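Local coordinates for chitinase (Paenibacillus sp. FPU-7, PDB 5GZT), which probably hydrolyses internal beta-1,4 linkages between N-acetylglucosamine units of chitin and chitodextrins, as an endo-acting chitinase, at residues Asp888-Asp893 and Lys920-Lys925. Sequence-based numbering, arbitrary orientation.
Sequences DGIDLD and KLFREK
Phe922 reaches inward from helix 911-933 and sets its ring against Ile890 and Leu892, two residues of strand 889-893 whose side chains leave the same side of the strand. Leu892 runs against the Phe922 side chain from the strand side and lays its CD1 methyl over one ring face, 4.3 Å from the centroid of the Phe922 ring and 7° off the ring normal, a CH-pi contact. The other methyl, CD2, lies 4.1 Å from Phe922 CE2. Ile890 crosses the Phe922 side chain at about a right angle and comes in obliquely: chi1 of -71° keeps CG1 beside the backbone N and swings CG2 anti to it, which brings Ile890 CG2 also to 4.1 Å from Phe922 CE2. One ring carbon therefore takes a methyl from each strand residue, while the backbones stay well apart, Ile890 CA being 8.8 Å from Phe922 CA. Neighbouring elements extend the apolar layer: Phe922 also touches Ala878 of helix 868-884 and Leu939 of strand 938-943, and Ile890 and Leu892 both rest on Ile853 of strand 848-854. Here an outer helix of the second family 18 TIM barrel packs on the parallel barrel strands. On the other side of strand 889-893, Asp891 and Asp893 point into the barrel, within the DxxDxDxE signature of family 18, where Asp891 OD2 hydrogen-bonds Ser852 OG and Asp893 OD2 hydrogen-bonds Tyr769 OH. With no hydrogen bond between strand and helix, this buried seam rests on methyl-to-ring packing, which does not fix direction as a bond would.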
loop_
_atom_site.group_PDB
_atom_site.type_symbol
_atom_site.label_atom_id
_atom_site.label_comp_id
_atom_site.label_asym_id
_atom_site.label_seq_id
_atom_site.Cartn_x
_atom_site.Cartn_y
_atom_site.Cartn_z
ATOM N N ASP B 888 50.922 -4.329 27.919
ATOM C CA ASP B 888 50.047 -5.273 28.639
ATOM C C ASP B 888 49.125 -6.069 27.674
ATOM O O ASP B 888 48.284 -6.884 28.115
ATOM C CB ASP B 888 49.171 -4.511 29.618
ATOM C CG ASP B 888 49.991 -3.679 30.596
ATOM O OD1 ASP B 888 50.939 -4.194 31.076
ATOM O OD2 ASP B 888 49.703 -2.484 30.801
ATOM N N GLY B 889 49.351 -5.877 26.379
ATOM C CA GLY B 889 48.620 -6.594 25.368
ATOM C C GLY B 889 48.867 -6.044 24.001
ATOM O O GLY B 889 49.753 -5.174 23.828
ATOM N N ILE B 890 48.237 -6.663 23.024
ATOM C CA ILE B 890 48.374 -6.302 21.624
ATOM C C ILE B 890 46.970 -6.019 21.006
ATOM O O ILE B 890 46.009 -6.794 21.147
ATOM C CB ILE B 890 49.093 -7.453 20.845
ATOM C CG1 ILE B 890 50.553 -7.534 21.232
ATOM C CG2 ILE B 890 49.038 -7.226 19.336
ATOM C CD1 ILE B 890 51.200 -8.866 20.853
ATOM N N ASP B 891 46.861 -4.910 20.315
ATOM C CA ASP B 891 45.733 -4.612 19.475
ATOM C C ASP B 891 46.153 -4.598 18.023
ATOM O O ASP B 891 47.236 -4.059 17.716
ATOM C CB ASP B 891 45.227 -3.227 19.846
ATOM C CG ASP B 891 44.094 -2.751 18.902
ATOM O OD1 ASP B 891 42.981 -3.326 18.877
ATOM O OD2 ASP B 891 44.372 -1.732 18.223
ATOM N N LEU B 892 45.414 -5.262 17.151
ATOM C CA LEU B 892 45.722 -5.268 15.706
ATOM C C LEU B 892 44.698 -4.456 14.940
ATOM O O LEU B 892 43.499 -4.727 15.046
ATOM C CB LEU B 892 45.713 -6.690 15.159
ATOM C CG LEU B 892 46.659 -7.708 15.744
ATOM C CD1 LEU B 892 46.600 -9.030 14.987
ATOM C CD2 LEU B 892 48.071 -7.174 15.778
ATOM N N ASP B 893 45.162 -3.524 14.135
ATOM C CA ASP B 893 44.345 -2.578 13.401
ATOM C C ASP B 893 44.685 -2.734 11.937
ATOM O O ASP B 893 45.478 -1.983 11.425
ATOM C CB ASP B 893 44.528 -1.054 13.827
ATOM C CG ASP B 893 44.141 -0.772 15.309
ATOM O OD1 ASP B 893 43.642 -1.725 15.926
ATOM O OD2 ASP B 893 44.275 0.375 15.897
ATOM N N LYS B 920 43.809 -16.393 15.971
ATOM C CA LYS B 920 43.877 -17.631 16.726
ATOM C C LYS B 920 45.319 -17.872 17.218
ATOM O O LYS B 920 45.566 -18.315 18.369
ATOM C CB LYS B 920 43.437 -18.825 15.858
ATOM C CG LYS B 920 43.584 -20.170 16.504
ATOM C CD LYS B 920 43.223 -21.299 15.536
ATOM C CE LYS B 920 43.197 -22.587 16.357
ATOM N NZ LYS B 920 42.591 -23.547 15.407
ATOM N N LEU B 921 46.272 -17.654 16.327
ATOM C CA LEU B 921 47.706 -17.921 16.681
ATOM C C LEU B 921 48.163 -16.878 17.702
ATOM O O LEU B 921 48.849 -17.202 18.679
ATOM C CB LEU B 921 48.587 -17.898 15.450
ATOM C CG LEU B 921 50.062 -18.163 15.825
ATOM C CD1 LEU B 921 50.174 -19.604 16.289
ATOM C CD2 LEU B 921 50.912 -18.066 14.576
ATOM N N PHE B 922 47.821 -15.633 17.484
ATOM C CA PHE B 922 48.199 -14.567 18.465
ATOM C C PHE B 922 47.647 -14.888 19.879
ATOM O O PHE B 922 48.396 -14.761 20.884
ATOM C CB PHE B 922 47.739 -13.181 18.059
ATOM C CG PHE B 922 48.739 -12.382 17.233
ATOM C CD1 PHE B 922 49.118 -12.763 15.981
ATOM C CD2 PHE B 922 49.244 -11.215 17.728
ATOM C CE1 PHE B 922 50.022 -12.025 15.296
ATOM C CE2 PHE B 922 50.092 -10.461 17.029
ATOM C CZ PHE B 922 50.509 -10.849 15.817
ATOM N N ARG B 923 46.391 -15.374 19.952
ATOM C CA ARG B 923 45.795 -15.735 21.272
ATOM C C ARG B 923 46.492 -16.912 21.891
ATOM O O ARG B 923 46.821 -16.871 23.088
ATOM C CB ARG B 923 44.321 -16.016 21.164
ATOM C CG ARG B 923 43.556 -16.355 22.451
ATOM C CD ARG B 923 44.241 -16.029 23.814
ATOM N NE ARG B 923 44.334 -14.734 24.156
ATOM C CZ ARG B 923 45.001 -14.060 25.080
ATOM N NH1 ARG B 923 45.956 -14.375 25.943
ATOM N NH2 ARG B 923 44.620 -12.761 25.042
ATOM N N GLU B 924 46.833 -17.914 21.083
ATOM C CA GLU B 924 47.635 -19.013 21.614
ATOM C C GLU B 924 48.972 -18.542 22.172
ATOM O O GLU B 924 49.344 -18.867 23.298
ATOM C CB GLU B 924 47.830 -20.084 20.529
ATOM C CG GLU B 924 48.717 -21.210 20.957
ATOM C CD GLU B 924 48.871 -22.301 19.874
ATOM O OE1 GLU B 924 49.320 -22.064 18.759
ATOM O OE2 GLU B 924 48.533 -23.389 20.165
ATOM N N LYS B 925 49.696 -17.756 21.429
ATOM C CA LYS B 925 50.993 -17.286 21.908
ATOM C C LYS B 925 50.880 -16.433 23.132
ATOM O O LYS B 925 51.734 -16.453 23.941
ATOM C CB LYS B 925 51.710 -16.522 20.826
ATOM C CG LYS B 925 52.061 -17.517 19.719
ATOM C CD LYS B 925 53.194 -17.110 18.864
ATOM C CE LYS B 925 53.442 -18.146 17.794
ATOM N NZ LYS B 925 53.980 -19.468 18.245
#